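PDB 5MJR: protein Thf1 from Thermosynechococcus elongatus, which associates with the FtsH protease complex involved in photosystem II repair in cyanobacteria and may take part in photosynthetic membrane biogenesis. Local coordinates for residues T75-F80 with R92-L97; A30-H35 with F46-L51; E173-L178 with L184-V189; G146-L151 with K190-L195. All blocks are in the same frame, centred on the assembly; numbering follows the deposited sequence.

Contact 1: residues T75-F80 with R92-L97; sequences TAFDQF and RIFHAL
F77 and F94 form an edge-to-face (T-shaped) aromatic pair, and they illustrate how one ring can carry most of the contact between two helix segments. The ring centroids lie 5.1 Å apart and the planes are inclined at 64°. F94 leads with CD1, which stands over the centre of the F77 face and comes within 3.7 Å of F77 CD1. Because CG of F77 is anti to the backbone N (chi1 178°), the ring is carried out from its own helix to the next, spanning a gap in which the F77 and F94 CA atoms are 7.9 Å apart.

Apolar packing completes the contact. F94 CB sits 3.7 Å from F77 CE1. At the rim of the ring, close to its plane, I93 CG2 approaches F77 CE2 at 3.8 Å, so face and edge are both used. The backbone also comes close, with F94 N 3.7 Å from F77 CZ. No hydrogen bond crosses between the segments. An alanine in place of F77 would remove the ring and would probably leave the edge of F94 without its aromatic partner and open a gap beside I93 CG2.

Helix 41-58 packs against both segments: I93 and F80 touch I47, while F80 and L97 touch L50. Helix 24-34 meets I93 and A96 through F31, and A76 leans on L151 of helix 150-162, which places this pair inside an all-helical bundle.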
# COMPACT_ATOMS: atom_id res chain seq x y z
N THR A 75 -1.44 -4.29 -0.46
CA THR A 75 -2.12 -4.59 0.87
C THR A 75 -3.53 -4.05 0.87
O THR A 75 -4.46 -4.76 1.30
CB THR A 75 -1.24 -3.98 2.02
OG1 THR A 75 0.03 -4.62 2.01
CG2 THR A 75 -1.92 -4.23 3.35
N ALA A 76 -3.69 -2.76 0.51
CA ALA A 76 -5.01 -2.14 0.54
C ALA A 76 -5.99 -2.94 -0.41
O ALA A 76 -7.15 -3.20 -0.03
CB ALA A 76 -4.97 -0.72 0.16
N PHE A 77 -5.51 -3.19 -1.63
CA PHE A 77 -6.32 -3.92 -2.59
C PHE A 77 -6.69 -5.28 -2.00
O PHE A 77 -7.87 -5.67 -2.00
CB PHE A 77 -5.55 -4.07 -3.91
CG PHE A 77 -6.30 -4.85 -4.96
CD1 PHE A 77 -6.21 -6.15 -5.03
CD2 PHE A 77 -7.11 -4.15 -5.87
CE1 PHE A 77 -6.90 -6.88 -6.08
CE2 PHE A 77 -7.79 -4.85 -6.88
CZ PHE A 77 -7.71 -6.18 -6.95
N ASP A 78 -5.70 -6.03 -1.54
CA ASP A 78 -5.98 -7.38 -1.06
C ASP A 78 -6.97 -7.36 0.12
O ASP A 78 -7.83 -8.23 0.20
CB ASP A 78 -4.73 -8.05 -0.59
CG ASP A 78 -3.82 -8.56 -1.71
OD1 ASP A 78 -4.14 -8.44 -2.93
OD2 ASP A 78 -2.64 -8.92 -1.35
N GLN A 79 -6.89 -6.35 0.99
CA GLN A 79 -7.77 -6.27 2.16
C GLN A 79 -9.16 -5.96 1.75
O GLN A 79 -10.10 -6.67 2.18
CB GLN A 79 -7.24 -5.23 3.16
CG GLN A 79 -8.02 -5.12 4.47
CD GLN A 79 -9.42 -4.54 4.42
OE1 GLN A 79 -9.69 -3.54 3.79
NE2 GLN A 79 -10.33 -5.23 5.23
N PHE A 80 -9.41 -4.96 0.89
CA PHE A 80 -10.80 -4.63 0.49
C PHE A 80 -11.35 -5.70 -0.42
O PHE A 80 -12.58 -5.83 -0.46
CB PHE A 80 -11.07 -3.20 0.07
CG PHE A 80 -10.72 -2.76 -1.30
CD1 PHE A 80 -11.29 -3.30 -2.49
CD2 PHE A 80 -9.76 -1.75 -1.46
CE1 PHE A 80 -10.85 -2.76 -3.72
CE2 PHE A 80 -9.37 -1.29 -2.68
CZ PHE A 80 -9.87 -1.83 -3.79
N ARG A 92 -7.27 -10.64 -12.23
CA ARG A 92 -7.46 -9.90 -13.45
C ARG A 92 -7.81 -8.47 -13.15
O ARG A 92 -7.39 -7.54 -13.86
CB ARG A 92 -8.70 -10.49 -14.26
CG ARG A 92 -8.36 -11.75 -14.94
CD ARG A 92 -9.66 -12.41 -15.44
NE ARG A 92 -9.49 -13.57 -16.30
CZ ARG A 92 -9.90 -14.81 -16.05
NH1 ARG A 92 -10.52 -15.16 -14.90
NH2 ARG A 92 -9.68 -15.76 -16.98
N ILE A 93 -8.56 -8.21 -12.11
CA ILE A 93 -8.87 -6.86 -11.71
C ILE A 93 -7.58 -6.08 -11.27
O ILE A 93 -7.41 -4.92 -11.63
CB ILE A 93 -9.94 -6.80 -10.57
CG1 ILE A 93 -11.30 -7.28 -11.16
CG2 ILE A 93 -10.03 -5.46 -9.93
CD1 ILE A 93 -12.36 -7.51 -10.17
N PHE A 94 -6.72 -6.76 -10.47
CA PHE A 94 -5.47 -6.12 -10.08
C PHE A 94 -4.58 -5.76 -11.30
O PHE A 94 -4.03 -4.67 -11.38
CB PHE A 94 -4.72 -6.97 -9.11
CG PHE A 94 -3.49 -6.30 -8.58
CD1 PHE A 94 -3.64 -5.32 -7.62
CD2 PHE A 94 -2.23 -6.65 -9.04
CE1 PHE A 94 -2.51 -4.61 -7.11
CE2 PHE A 94 -1.09 -6.00 -8.55
CZ PHE A 94 -1.29 -4.96 -7.59
N HIS A 95 -4.54 -6.69 -12.25
CA HIS A 95 -3.77 -6.47 -13.46
C HIS A 95 -4.29 -5.20 -14.15
O HIS A 95 -3.54 -4.32 -14.56
CB HIS A 95 -3.82 -7.72 -14.32
CG HIS A 95 -3.15 -7.50 -15.68
ND1 HIS A 95 -3.83 -6.86 -16.73
CD2 HIS A 95 -1.97 -7.97 -16.18
CE1 HIS A 95 -3.07 -6.84 -17.82
NE2 HIS A 95 -1.90 -7.42 -17.46
N ALA A 96 -5.61 -5.17 -14.33
CA ALA A 96 -6.26 -4.06 -15.01
C ALA A 96 -6.04 -2.72 -14.32
O ALA A 96 -5.79 -1.66 -14.95
CB ALA A 96 -7.73 -4.35 -15.24
N LEU A 97 -6.13 -2.75 -12.99
CA LEU A 97 -5.92 -1.56 -12.18
C LEU A 97 -4.48 -1.05 -12.43
O LEU A 97 -4.29 0.14 -12.68
CB LEU A 97 -6.10 -1.93 -10.69
CG LEU A 97 -5.93 -0.70 -9.74
CD1 LEU A 97 -7.13 -0.53 -8.82
CD2 LEU A 97 -4.85 -1.08 -8.86

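Contact 2: residues A30-H35 with F46-L51; sequences AFYAAH and FIEELL
F31 opens the contact by presenting one face of its ring to I47 and its inner end to L51. I47 CG2 lies over that face in a CH-pi contact, 4.2 Å from the F31 centroid and 26° off the ring normal. L51 CD1 comes in obliquely, 3.9 Å from F31 CG.

The next residue, Y32, reaches across to E48 with its hydroxyl. Y32 OH donates a short hydrogen bond of 2.5 Å to E48 OE2, using the anti lone pair of that oxygen. OE2 lies near the plane of the Y32 ring, at its edge, whereas the carboxylate as a whole is turned 77° to the ring. A phenylalanine at Y32 would lack the hydroxyl and would probably leave E48 OE2 without this donor and the carboxylate freer to turn.

These residues join consecutive helices of the all-helical fold, 24-34 and 41-58. The axes of segments 30-34 and 46-51 come no closer than 12.5 Å, their N-to-C directions 131° apart, and large side chains fill the separation.

The contact thus has an apolar interior and a polar margin: E48 is gripped through OE2 by Y32 and through OE1 by K28 in a salt bridge, a pairing that would favour an ionised carboxylate.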
# COMPACT_ATOMS: atom_id res chain seq x y z
N ALA A 30 -9.36 2.86 -19.44
CA ALA A 30 -8.33 1.85 -19.59
C ALA A 30 -8.62 0.63 -18.70
O ALA A 30 -8.45 -0.52 -19.08
CB ALA A 30 -6.95 2.42 -19.40
N PHE A 31 -9.03 0.93 -17.48
CA PHE A 31 -9.39 -0.13 -16.55
C PHE A 31 -10.49 -1.03 -17.09
O PHE A 31 -10.38 -2.26 -17.15
CB PHE A 31 -9.77 0.44 -15.20
CG PHE A 31 -10.28 -0.63 -14.21
CD1 PHE A 31 -9.43 -1.47 -13.59
CD2 PHE A 31 -11.65 -0.83 -14.06
CE1 PHE A 31 -9.86 -2.48 -12.80
CE2 PHE A 31 -12.09 -1.86 -13.26
CZ PHE A 31 -11.17 -2.70 -12.60
N TYR A 32 -11.59 -0.38 -17.54
CA TYR A 32 -12.75 -1.14 -18.04
C TYR A 32 -12.57 -1.77 -19.38
O TYR A 32 -13.30 -2.73 -19.68
CB TYR A 32 -13.98 -0.24 -17.99
CG TYR A 32 -14.45 0.03 -16.55
CD1 TYR A 32 -14.98 -1.01 -15.75
CD2 TYR A 32 -14.45 1.27 -15.99
CE1 TYR A 32 -15.40 -0.84 -14.45
CE2 TYR A 32 -14.90 1.47 -14.63
CZ TYR A 32 -15.41 0.43 -13.92
OH TYR A 32 -15.81 0.64 -12.62
N ALA A 33 -11.58 -1.30 -20.13
CA ALA A 33 -11.17 -1.97 -21.40
C ALA A 33 -10.37 -3.28 -21.07
O ALA A 33 -10.47 -4.24 -21.85
CB ALA A 33 -10.35 -1.04 -22.25
N ALA A 34 -9.59 -3.21 -19.96
CA ALA A 34 -8.70 -4.33 -19.58
C ALA A 34 -9.45 -5.42 -18.77
O ALA A 34 -9.08 -6.54 -18.80
CB ALA A 34 -7.53 -3.77 -18.79
N HIS A 35 -10.53 -5.01 -18.07
CA HIS A 35 -11.37 -5.95 -17.35
C HIS A 35 -12.83 -5.63 -17.69
O HIS A 35 -13.38 -4.67 -17.14
CB HIS A 35 -11.14 -5.89 -15.84
CG HIS A 35 -11.91 -6.90 -15.10
ND1 HIS A 35 -11.55 -8.22 -15.07
CD2 HIS A 35 -13.06 -6.79 -14.35
CE1 HIS A 35 -12.46 -8.89 -14.33
NE2 HIS A 35 -13.35 -8.06 -13.89
N PHE A 46 -14.96 1.01 -4.45
CA PHE A 46 -13.62 0.90 -3.86
C PHE A 46 -12.56 0.96 -4.95
O PHE A 46 -11.51 1.65 -4.81
CB PHE A 46 -13.54 -0.35 -2.99
CG PHE A 46 -14.09 -0.20 -1.60
CD1 PHE A 46 -15.42 -0.15 -1.35
CD2 PHE A 46 -13.20 -0.10 -0.55
CE1 PHE A 46 -15.94 0.07 -0.04
CE2 PHE A 46 -13.64 0.01 0.75
CZ PHE A 46 -15.05 0.13 1.01
N ILE A 47 -12.78 0.25 -6.06
CA ILE A 47 -11.80 0.20 -7.13
C ILE A 47 -11.65 1.55 -7.78
O ILE A 47 -10.50 2.03 -8.01
CB ILE A 47 -12.14 -0.90 -8.15
CG1 ILE A 47 -12.03 -2.28 -7.52
CG2 ILE A 47 -11.28 -0.78 -9.39
CD1 ILE A 47 -12.82 -3.33 -8.28
N GLU A 48 -12.75 2.25 -8.06
CA GLU A 48 -12.64 3.57 -8.66
C GLU A 48 -11.96 4.58 -7.68
O GLU A 48 -11.22 5.45 -8.14
CB GLU A 48 -13.99 4.07 -9.20
CG GLU A 48 -14.49 3.25 -10.41
CD GLU A 48 -15.71 3.85 -11.12
OE1 GLU A 48 -16.13 4.97 -10.75
OE2 GLU A 48 -16.23 3.07 -12.00
N GLU A 49 -12.27 4.47 -6.36
CA GLU A 49 -11.61 5.35 -5.41
C GLU A 49 -10.06 5.08 -5.48
O GLU A 49 -9.30 6.06 -5.45
CB GLU A 49 -12.13 5.12 -3.99
CG GLU A 49 -13.44 5.79 -3.65
CD GLU A 49 -13.83 5.72 -2.16
OE1 GLU A 49 -12.93 5.48 -1.31
OE2 GLU A 49 -15.05 5.93 -1.91
N LEU A 50 -9.65 3.87 -5.55
CA LEU A 50 -8.21 3.52 -5.61
C LEU A 50 -7.62 4.06 -6.93
O LEU A 50 -6.50 4.57 -6.96
CB LEU A 50 -7.99 2.03 -5.40
CG LEU A 50 -6.54 1.59 -5.26
CD1 LEU A 50 -5.77 2.31 -4.13
CD2 LEU A 50 -6.49 0.11 -5.14
N LEU A 51 -8.38 3.86 -8.04
CA LEU A 51 -7.87 4.35 -9.35
C LEU A 51 -7.62 5.86 -9.27
O LEU A 51 -6.61 6.35 -9.80
CB LEU A 51 -8.91 4.04 -10.48
CG LEU A 51 -8.95 2.60 -10.95
CD1 LEU A 51 -10.17 2.46 -11.88
CD2 LEU A 51 -7.71 2.21 -11.78

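Contact 3: residues E173-L178 with L184-V189; sequences ETLDQL and LPIEKV. With SO4 (sulfate ion), chain B.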
# COMPACT_ATOMS: atom_id res chain seq x y z
N GLU A 173 3.89 1.68 20.46
CA GLU A 173 5.25 1.71 20.87
C GLU A 173 6.16 1.63 19.67
O GLU A 173 7.19 2.30 19.56
CB GLU A 173 5.48 0.50 21.79
CG GLU A 173 6.72 0.52 22.59
CD GLU A 173 6.31 0.31 24.10
OE1 GLU A 173 7.22 0.25 25.02
OE2 GLU A 173 5.03 0.27 24.38
N THR A 174 5.80 0.78 18.73
CA THR A 174 6.63 0.61 17.52
C THR A 174 6.74 1.94 16.71
O THR A 174 7.85 2.32 16.28
CB THR A 174 6.08 -0.55 16.64
OG1 THR A 174 6.22 -1.77 17.40
CG2 THR A 174 6.76 -0.61 15.31
N LEU A 175 5.58 2.54 16.45
CA LEU A 175 5.54 3.77 15.71
C LEU A 175 6.39 4.88 16.41
O LEU A 175 7.12 5.62 15.79
CB LEU A 175 4.13 4.22 15.41
CG LEU A 175 3.36 3.30 14.47
CD1 LEU A 175 1.93 3.74 14.34
CD2 LEU A 175 4.00 3.11 13.08
N ASP A 176 6.24 4.95 17.72
CA ASP A 176 7.04 5.89 18.50
C ASP A 176 8.55 5.65 18.41
O ASP A 176 9.30 6.62 18.40
CB ASP A 176 6.60 5.92 19.91
CG ASP A 176 5.28 6.65 20.14
OD1 ASP A 176 4.84 7.44 19.21
OD2 ASP A 176 4.71 6.45 21.23
N GLN A 177 8.97 4.41 18.34
CA GLN A 177 10.39 4.09 18.18
C GLN A 177 10.90 4.55 16.79
O GLN A 177 12.03 4.90 16.59
CB GLN A 177 10.62 2.59 18.31
CG GLN A 177 10.45 2.01 19.70
CD GLN A 177 10.89 0.58 19.86
OE1 GLN A 177 10.09 -0.33 20.21
NE2 GLN A 177 12.19 0.37 19.67
N LEU A 178 10.06 4.40 15.76
CA LEU A 178 10.44 4.76 14.40
C LEU A 178 10.50 6.29 14.22
O LEU A 178 11.26 6.73 13.35
CB LEU A 178 9.45 4.15 13.39
CG LEU A 178 9.57 2.69 13.19
CD1 LEU A 178 8.39 2.11 12.36
CD2 LEU A 178 10.91 2.33 12.52
N LEU A 184 9.58 9.36 7.29
CA LEU A 184 8.17 9.18 7.05
C LEU A 184 7.41 9.88 8.19
O LEU A 184 7.77 9.76 9.35
CB LEU A 184 7.89 7.66 6.98
CG LEU A 184 6.65 7.13 6.46
CD1 LEU A 184 6.38 7.38 5.03
CD2 LEU A 184 6.55 5.68 6.78
N PRO A 185 6.33 10.62 7.90
CA PRO A 185 5.69 11.43 8.99
C PRO A 185 4.79 10.58 9.85
O PRO A 185 3.61 10.24 9.57
CB PRO A 185 4.88 12.45 8.19
CG PRO A 185 4.55 11.71 6.92
CD PRO A 185 5.77 10.94 6.59
N ILE A 186 5.37 10.15 10.96
CA ILE A 186 4.73 9.15 11.81
C ILE A 186 3.38 9.68 12.43
O ILE A 186 2.46 8.87 12.63
CB ILE A 186 5.69 8.61 12.92
CG1 ILE A 186 6.74 7.63 12.29
CG2 ILE A 186 4.98 7.81 13.96
CD1 ILE A 186 6.17 6.36 11.68
N GLU A 187 3.20 10.98 12.65
CA GLU A 187 1.89 11.40 13.15
C GLU A 187 0.76 11.20 12.14
O GLU A 187 -0.37 10.85 12.48
CB GLU A 187 1.85 12.83 13.75
CG GLU A 187 2.67 13.00 15.07
CD GLU A 187 2.22 12.02 16.20
OE1 GLU A 187 1.04 12.16 16.64
OE2 GLU A 187 3.05 11.13 16.62
N LYS A 188 1.07 11.43 10.86
CA LYS A 188 0.15 11.09 9.78
C LYS A 188 -0.03 9.61 9.58
O LYS A 188 -1.17 9.16 9.38
CB LYS A 188 0.70 11.70 8.46
CG LYS A 188 0.76 13.18 8.47
CD LYS A 188 1.17 13.67 7.07
CE LYS A 188 1.18 15.16 7.10
NZ LYS A 188 1.48 15.74 5.81
N VAL A 189 1.01 8.81 9.77
CA VAL A 189 0.88 7.37 9.77
C VAL A 189 -0.12 6.90 10.84
O VAL A 189 -0.98 6.05 10.57
CB VAL A 189 2.22 6.67 9.89
CG1 VAL A 189 2.09 5.18 10.09
CG2 VAL A 189 3.11 6.94 8.68
S SO4 B . -1.74 14.75 4.24
O1 SO4 B . -0.28 15.02 3.97
O2 SO4 B . -2.02 15.12 5.66
O3 SO4 B . -1.95 13.29 4.00
O4 SO4 B . -2.67 15.51 3.42
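L175 and I186 cross obliquely, each with its CB directed toward the opposing segment. I186 presents CG2, the branch anti to its backbone N, and this methyl lies 3.6 Å from the carbonyl L175 O and 4.0 Å from L175 CB. The other branch turns at chi2 (-63°), and its tip, I186 CD1, reaches L175 CD2 at 4.2 Å and L178 CB at 4.3 Å. V189, one turn further along, meets the same leucine branch: V189 CG1 is 4.1 Å from L175 CD2. L175 is thereby engaged by both of these beta-branched residues.

This is a helix-loop-helix connection. Helix 171-178 ends, a short non-helical link follows, and P185 takes the N-cap position of helix 186-198, where a predicted coiled coil begins. Helix 150-162 adds L156, which touches L175 and V189, and L127 of helix 123-131 lies against L178.

Around the apolar pairs the surface is charged. D176 and E187 bring their carboxylates near without contact, and K190 forms a salt bridge with D176. K188 points elsewhere: its extended chain carries NZ to within 2.6 Å of sulfate O1, a hydrogen bond to an ion probably taken up from the crystallisation liquor and held also by R191.

Contact 4: residues G146-L151 with K190-L195; sequences GKYSRL and KRDLEL. With SO4 (sulfate ion), chain B.
R150 and D192 bring their CA atoms to 5.7 Å where the loop before helix 150-162 meets helix 186-198, and S149 is the N-cap residue, its OG accepting from L151 N.

Y148 and D192 come from opposite directions, with ring and carboxylate nearly coplanar (9°). Y148 OH donates to D192 OD2 at 2.6 Å, on the anti side of that oxygen. On its syn side the same oxygen accepts from R191 NH2 at 3.0 Å. R191 also sends NE to D192 OD1, 2.8 Å away, approaching from above the carboxylate plane (48° out of it). This side-on, two-nitrogen salt bridge between neighbours in sequence depends on the bend of the arginine chain at chi3 (75°), which folds its guanidinium back alongside D192.

R150 contributes only its aliphatic base here: R150 CB packs 3.6 Å from D192 OD2, while its guanidinium leads away to a salt bridge with E53 of helix 41-58. At its edge the R191 guanidinium also binds a sulfate, probably from the crystallisation liquor, with NH1 bonded to sulfate O2 at 2.8 Å and NH2 to sulfate O3 at 3.0 Å; K188 binds the ion as well.

R191 NH2 thus serves two anionic partners, and D192 OD2 two donors. The arginine's charge and the Y148 hydroxyl would be expected to favour an ionised D192 and to fix the rotation of its carboxylate, tying the loop at Y148 to helix 186-198.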
# COMPACT_ATOMS: atom_id res chain seq x y z
N GLY A 146 9.57 13.41 -0.29
CA GLY A 146 8.57 13.58 -1.28
C GLY A 146 7.21 13.14 -0.79
O GLY A 146 6.94 12.84 0.38
N LYS A 147 6.26 13.17 -1.69
CA LYS A 147 4.79 13.21 -1.37
C LYS A 147 4.42 11.93 -0.60
O LYS A 147 4.68 10.82 -1.04
CB LYS A 147 4.01 13.27 -2.67
CG LYS A 147 2.51 13.14 -2.51
CD LYS A 147 1.90 14.28 -1.79
CE LYS A 147 0.38 14.14 -1.72
NZ LYS A 147 -0.17 15.27 -0.95
N TYR A 148 3.79 12.17 0.53
CA TYR A 148 3.25 11.13 1.37
C TYR A 148 1.78 10.82 1.04
O TYR A 148 0.99 11.76 0.86
CB TYR A 148 3.36 11.56 2.84
CG TYR A 148 2.58 10.68 3.82
CD1 TYR A 148 3.09 9.52 4.31
CD2 TYR A 148 1.29 11.03 4.20
CE1 TYR A 148 2.36 8.70 5.12
CE2 TYR A 148 0.51 10.22 5.03
CZ TYR A 148 1.06 9.06 5.51
OH TYR A 148 0.35 8.26 6.33
N SER A 149 1.47 9.54 1.03
CA SER A 149 0.11 9.00 0.87
C SER A 149 -0.22 8.14 2.07
O SER A 149 0.65 7.40 2.59
CB SER A 149 0.11 8.14 -0.42
OG SER A 149 -1.13 7.41 -0.59
N ARG A 150 -1.51 8.03 2.37
CA ARG A 150 -1.95 6.99 3.32
C ARG A 150 -1.54 5.62 2.89
O ARG A 150 -1.40 4.72 3.70
CB ARG A 150 -3.48 7.10 3.52
CG ARG A 150 -4.27 6.74 2.34
CD ARG A 150 -4.78 5.31 2.41
NE ARG A 150 -5.42 4.90 1.18
CZ ARG A 150 -6.13 3.78 1.03
NH1 ARG A 150 -6.27 2.91 2.05
NH2 ARG A 150 -6.55 3.48 -0.19
N LEU A 151 -1.37 5.41 1.56
CA LEU A 151 -0.84 4.12 1.11
C LEU A 151 0.53 3.78 1.65
O LEU A 151 0.81 2.59 1.83
CB LEU A 151 -0.94 4.02 -0.43
CG LEU A 151 -2.32 3.99 -1.07
CD1 LEU A 151 -2.26 4.35 -2.52
CD2 LEU A 151 -2.93 2.66 -0.80
N LYS A 190 0.01 7.40 12.08
CA LYS A 190 -0.91 7.00 13.15
C LYS A 190 -2.34 7.28 12.71
O LYS A 190 -3.23 6.46 12.91
CB LYS A 190 -0.53 7.74 14.45
CG LYS A 190 0.76 7.17 15.08
CD LYS A 190 1.03 8.00 16.33
CE LYS A 190 2.34 7.57 16.97
NZ LYS A 190 2.53 8.22 18.23
N ARG A 191 -2.56 8.53 12.30
CA ARG A 191 -3.86 8.94 11.84
C ARG A 191 -4.42 8.03 10.77
O ARG A 191 -5.57 7.57 10.84
CB ARG A 191 -3.76 10.39 11.32
CG ARG A 191 -5.01 10.87 10.58
CD ARG A 191 -4.68 12.11 9.69
NE ARG A 191 -3.96 11.69 8.49
CZ ARG A 191 -3.34 12.50 7.64
NH1 ARG A 191 -3.29 13.81 7.84
NH2 ARG A 191 -2.67 11.96 6.59
N ASP A 192 -3.64 7.77 9.76
CA ASP A 192 -4.07 7.01 8.62
C ASP A 192 -4.27 5.53 8.95
O ASP A 192 -5.18 4.92 8.39
CB ASP A 192 -3.08 7.19 7.45
CG ASP A 192 -3.12 8.60 6.86
OD1 ASP A 192 -4.13 9.32 7.08
OD2 ASP A 192 -2.15 9.03 6.20
N LEU A 193 -3.49 4.98 9.84
CA LEU A 193 -3.65 3.57 10.27
C LEU A 193 -4.85 3.40 11.18
O LEU A 193 -5.44 2.37 11.12
CB LEU A 193 -2.37 2.96 10.90
CG LEU A 193 -1.24 2.72 9.85
CD1 LEU A 193 -0.04 2.19 10.65
CD2 LEU A 193 -1.71 1.82 8.74
N GLU A 194 -5.13 4.42 12.03
CA GLU A 194 -6.34 4.32 12.86
C GLU A 194 -7.52 4.23 11.91
O GLU A 194 -8.42 3.45 12.17
CB GLU A 194 -6.44 5.44 13.89
CG GLU A 194 -7.59 5.34 14.85
CD GLU A 194 -7.35 5.94 16.21
OE1 GLU A 194 -6.32 6.65 16.35
OE2 GLU A 194 -8.21 5.64 17.13
N LEU A 195 -7.62 5.12 10.89
CA LEU A 195 -8.68 5.09 9.91
C LEU A 195 -8.74 3.77 9.22
O LEU A 195 -9.82 3.08 9.12
CB LEU A 195 -8.54 6.27 8.89
CG LEU A 195 -9.70 6.52 7.92
CD1 LEU A 195 -10.91 6.79 8.73
CD2 LEU A 195 -9.31 7.66 6.96
S SO4 B . -1.74 14.75 4.24
O1 SO4 B . -0.28 15.02 3.97
O2 SO4 B . -2.02 15.12 5.66
O3 SO4 B . -1.95 13.29 4.00
O4 SO4 B . -2.67 15.51 3.42

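Overall arrangement
Along the chain contact 2 closes before contact 1 opens, and both precede the other two; contact 3 falls within the span between the segments of contact 4. The four form two pairs, each with centres about 10 Å apart. Contacts 1 and 2 touch where helix 90-100 packs on helix 24-34 and the residue that follows it, A96 meeting A34. Contacts 3 and 4 share helix 186-198, the sulfate and the D176-K190 salt bridge. Between the centres of contacts 2 and 3, the distance is about 32 Å. Helix 150-162 bridges the halves, since L151 and R150 touch A76 while R150 also approaches L50. Local helix pairings are thereby joined into one all-helical fold.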